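Local structure of beta-d-glucoside glucohydrolase (Hypocrea jecorina, 3ZZ1) at residues 119-123 against 539-543; 571-575 against 633-637. The protein probably hydrolyses terminal, non-reducing beta-D-glucosyl residues with release of beta-D-glucose, as a secreted family 3 beta-glucosidase of cellulose breakdown. All blocks are in the same frame, centred on the assembly; numbering follows the deposited sequence.

Contact 1: 119-123 against 539-543; sequences KTPQG and YNTRI
Two loops pack between domains: 119-123 of the TIM-barrel-type N-terminal domain, between strand 108-109 and helix 134-150, meets 539-543 of the C-terminal domain, ahead of strand 548-549. A type I turn runs from T120 to G123 (phi/psi P121 -57/-30, Q122 -72/-15), closed by G123 N to T120 O at 2.9 Å, while 541-542 is extended. T120 and T541 face each other, CA to CA 5.7 Å, and Q122 and I543 follow at 7.0 Å; with T120 in m and T541 in p, their OG1 atoms hydrogen-bond at 3.1 Å. P121 lays CG over the Y539 ring, 3.6 Å from its centroid and 6° off the normal, a CH-pi contact. I543 (m, m) brings CG1 to 3.8 Å from Q122 CB. R542 folds back, NH1 to Y539 O 2.6 Å. One water donates to K119 O and N540 OD1, another to Q122 OE1 and T541 O. K119 NZ salt-bridges D549 and E553. Side chains and waters, not backbone-to-backbone hydrogen bonds, thus hold the loops.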
# COMPACT_ATOMS: atom_id res chain seq x y z
N LYS A 119 6.90 6.02 7.10
CA LYS A 119 7.08 6.98 8.20
C LYS A 119 7.49 8.39 7.75
O LYS A 119 7.27 9.36 8.47
CB LYS A 119 8.09 6.44 9.22
CG LYS A 119 9.52 6.37 8.70
CD LYS A 119 10.47 5.95 9.79
CE LYS A 119 11.92 6.13 9.35
NZ LYS A 119 12.80 5.65 10.44
N THR A 120 8.11 8.48 6.58
CA THR A 120 8.63 9.74 6.05
C THR A 120 7.88 10.09 4.77
O THR A 120 7.90 9.32 3.81
CB THR A 120 10.13 9.62 5.73
OG1 THR A 120 10.82 9.00 6.82
CG2 THR A 120 10.74 10.99 5.44
N PRO A 121 7.21 11.27 4.75
CA PRO A 121 6.43 11.67 3.57
C PRO A 121 7.25 11.71 2.27
O PRO A 121 6.69 11.46 1.20
CB PRO A 121 5.91 13.06 3.94
CG PRO A 121 6.73 13.50 5.12
CD PRO A 121 7.08 12.24 5.84
N GLN A 122 8.55 12.00 2.37
CA GLN A 122 9.44 12.06 1.20
C GLN A 122 9.77 10.69 0.61
O GLN A 122 10.27 10.61 -0.52
CB GLN A 122 10.74 12.82 1.51
CG GLN A 122 10.57 14.32 1.72
CD GLN A 122 10.30 14.69 3.17
OE1 GLN A 122 9.88 13.86 3.97
NE2 GLN A 122 10.53 15.96 3.51
N GLY A 123 9.49 9.62 1.36
CA GLY A 123 9.73 8.24 0.92
C GLY A 123 9.21 7.97 -0.48
O GLY A 123 8.01 8.13 -0.75
N TYR A 539 7.03 17.14 10.66
CA TYR A 539 7.34 15.72 10.56
C TYR A 539 8.59 15.40 11.37
O TYR A 539 9.55 16.17 11.38
CB TYR A 539 7.52 15.29 9.10
CG TYR A 539 6.27 15.52 8.27
CD1 TYR A 539 5.17 14.68 8.38
CD2 TYR A 539 6.20 16.59 7.37
CE1 TYR A 539 4.01 14.89 7.61
CE2 TYR A 539 5.05 16.81 6.61
CZ TYR A 539 3.97 15.96 6.73
OH TYR A 539 2.85 16.19 5.97
N ASN A 540 8.58 14.26 12.06
CA ASN A 540 9.67 13.90 12.96
C ASN A 540 10.73 12.96 12.36
O ASN A 540 11.65 12.53 13.06
CB ASN A 540 9.13 13.35 14.29
CG ASN A 540 8.41 12.01 14.14
OD1 ASN A 540 7.92 11.65 13.06
ND2 ASN A 540 8.33 11.26 15.24
N THR A 541 10.60 12.65 11.07
CA THR A 541 11.61 11.86 10.36
C THR A 541 12.04 12.52 9.05
O THR A 541 11.29 13.31 8.47
CB THR A 541 11.14 10.41 10.06
OG1 THR A 541 9.89 10.44 9.35
CG2 THR A 541 10.96 9.61 11.33
N ARG A 542 13.24 12.18 8.60
CA ARG A 542 13.78 12.69 7.34
C ARG A 542 14.44 11.54 6.59
O ARG A 542 14.78 10.52 7.20
CB ARG A 542 14.84 13.77 7.58
CG ARG A 542 14.42 14.93 8.48
CD ARG A 542 13.55 15.94 7.75
NE ARG A 542 13.35 17.15 8.55
CZ ARG A 542 12.37 17.30 9.44
NH1 ARG A 542 11.49 16.33 9.65
NH2 ARG A 542 12.27 18.44 10.12
N ILE A 543 14.63 11.71 5.29
CA ILE A 543 15.48 10.80 4.51
C ILE A 543 16.92 10.89 5.05
O ILE A 543 17.53 11.96 5.03
CB ILE A 543 15.44 11.13 2.98
CG1 ILE A 543 14.01 11.05 2.42
CG2 ILE A 543 16.41 10.25 2.20
CD1 ILE A 543 13.29 9.71 2.59
O HOH W 1 7.20 9.69 11.12
O HOH W 2 9.76 14.57 6.57

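Contact 2: 571-575 against 633-637; sequences YEFGY and AQLYI
Segment 571-575 makes a type II turn from E572 to Y575, closed by Y575 N to E572 O at 3.1 Å, with F573 at phi/psi -54/132 and G574 at 83/9. Facing it, 633-637 is a regular piece of strand 629-638 in the antiparallel four-stranded sheet. The nearest CA pair is G574 and Q634 at 7.7 Å, so side chains span the gap, Q634 and Y636 from the strand and the F573 ring from the turn. Q634 and Y636, two residues apart and hence on the same face, point toward the turn, each with chi1 in m. Q634 (chi2 t, chi3 48°) donates from NE2 to G574 O at 3.0 Å (174°), and its OE1 accepts from Y636 OH at 2.6 Å, holding the amide at both ends. The F573 (t) and Y636 rings meet edge to edge, without stacking, F573 CD1 lying 3.3 Å from Y636 OH and 4.3 Å from Y636 CZ; F573 also stacks with Y559. At G574, with positive phi, a CB would clash with Q634 OE1 and Y636 OH. L635 and I637 turn to the other face, meeting F669 and I671 of strand 664-672 and, beside them in the same sheet, side chains of strand 691-698. In this beta-sandwich the fibronectin type III-like domain keeps an apolar interior, with F669 and F693, and offers polar and aromatic side chains to the family 3 C-terminal domain.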
# COMPACT_ATOMS: atom_id res chain seq x y z
N TYR A 571 -4.22 19.02 7.61
CA TYR A 571 -5.21 17.97 7.43
C TYR A 571 -4.70 16.68 8.07
O TYR A 571 -3.68 16.12 7.65
CB TYR A 571 -5.52 17.76 5.95
CG TYR A 571 -5.98 19.02 5.23
CD1 TYR A 571 -7.10 19.73 5.66
CD2 TYR A 571 -5.30 19.48 4.11
CE1 TYR A 571 -7.52 20.87 5.01
CE2 TYR A 571 -5.72 20.62 3.45
CZ TYR A 571 -6.83 21.31 3.91
OH TYR A 571 -7.26 22.44 3.26
N GLU A 572 -5.42 16.22 9.09
CA GLU A 572 -5.01 15.06 9.88
C GLU A 572 -5.28 13.72 9.19
O GLU A 572 -6.08 13.64 8.25
CB GLU A 572 -5.67 15.09 11.27
CG GLU A 572 -7.19 14.86 11.27
CD GLU A 572 -8.00 16.12 10.98
OE1 GLU A 572 -7.42 17.17 10.60
OE2 GLU A 572 -9.24 16.06 11.12
N PHE A 573 -4.61 12.68 9.67
CA PHE A 573 -4.87 11.30 9.25
C PHE A 573 -6.35 10.99 9.44
O PHE A 573 -6.91 11.28 10.50
CB PHE A 573 -4.01 10.32 10.08
CG PHE A 573 -4.24 8.86 9.76
CD1 PHE A 573 -5.20 8.13 10.45
CD2 PHE A 573 -3.47 8.22 8.80
CE1 PHE A 573 -5.40 6.78 10.17
CE2 PHE A 573 -3.66 6.87 8.51
CZ PHE A 573 -4.63 6.15 9.18
N GLY A 574 -6.97 10.42 8.41
CA GLY A 574 -8.39 10.08 8.45
C GLY A 574 -9.34 11.22 8.14
O GLY A 574 -10.55 11.08 8.30
N TYR A 575 -8.80 12.35 7.68
CA TYR A 575 -9.61 13.53 7.32
C TYR A 575 -10.10 13.45 5.87
O TYR A 575 -9.36 13.05 4.97
CB TYR A 575 -8.80 14.82 7.54
CG TYR A 575 -9.44 16.10 7.03
CD1 TYR A 575 -9.17 16.56 5.73
CD2 TYR A 575 -10.27 16.87 7.84
CE1 TYR A 575 -9.75 17.75 5.26
CE2 TYR A 575 -10.84 18.06 7.38
CZ TYR A 575 -10.57 18.49 6.09
OH TYR A 575 -11.13 19.66 5.63
N ALA A 633 -16.30 5.92 9.10
CA ALA A 633 -16.21 6.01 10.56
C ALA A 633 -14.97 5.28 11.04
O ALA A 633 -14.67 4.17 10.59
CB ALA A 633 -17.45 5.41 11.20
N GLN A 634 -14.26 5.91 11.97
CA GLN A 634 -12.99 5.37 12.45
C GLN A 634 -13.02 5.13 13.95
O GLN A 634 -13.55 5.94 14.71
CB GLN A 634 -11.85 6.33 12.08
CG GLN A 634 -11.61 6.45 10.58
CD GLN A 634 -11.06 7.80 10.16
OE1 GLN A 634 -10.11 8.30 10.75
NE2 GLN A 634 -11.64 8.38 9.12
N LEU A 635 -12.47 3.98 14.36
CA LEU A 635 -12.28 3.68 15.78
C LEU A 635 -10.82 3.90 16.16
O LEU A 635 -9.91 3.38 15.51
CB LEU A 635 -12.70 2.24 16.09
CG LEU A 635 -12.29 1.61 17.43
CD1 LEU A 635 -12.96 2.29 18.60
CD2 LEU A 635 -12.58 0.12 17.46
N TYR A 636 -10.61 4.69 17.22
CA TYR A 636 -9.28 4.90 17.78
C TYR A 636 -9.25 4.45 19.23
O TYR A 636 -10.15 4.78 20.02
CB TYR A 636 -8.83 6.36 17.64
CG TYR A 636 -8.61 6.78 16.19
CD1 TYR A 636 -7.37 6.62 15.58
CD2 TYR A 636 -9.66 7.31 15.43
CE1 TYR A 636 -7.17 7.00 14.25
CE2 TYR A 636 -9.47 7.69 14.11
CZ TYR A 636 -8.22 7.53 13.52
OH TYR A 636 -8.04 7.90 12.20
N ILE A 637 -8.23 3.67 19.57
CA ILE A 637 -8.10 3.15 20.93
C ILE A 637 -6.91 3.79 21.65
O ILE A 637 -5.84 3.97 21.08
CB ILE A 637 -8.05 1.59 20.96
CG1 ILE A 637 -9.33 1.00 20.33
CG2 ILE A 637 -7.88 1.07 22.39
CD1 ILE A 637 -9.44 -0.52 20.42

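Overall arrangement
The two contacts follow in series along the chain, contact 1 closing before contact 2 opens. Their centres lie 20 Å apart, with nearest atoms about 7 Å from each other, and they do not touch. Both involve the C-terminal domain: its 539-543 loop meets the N-terminal domain, and its 571-575 turn meets the fibronectin type III-like domain. Segment 571-575 also pairs its backbone with L528 and I532, close in sequence to T531 and A533, which hydrogen-bond to the Y539 hydroxyl. The 528-533 region therefore touches a segment of each contact. Together the contacts join all three domains of this family 3 enzyme, contact 1 across 416 residues of sequence, contact 2 across 58.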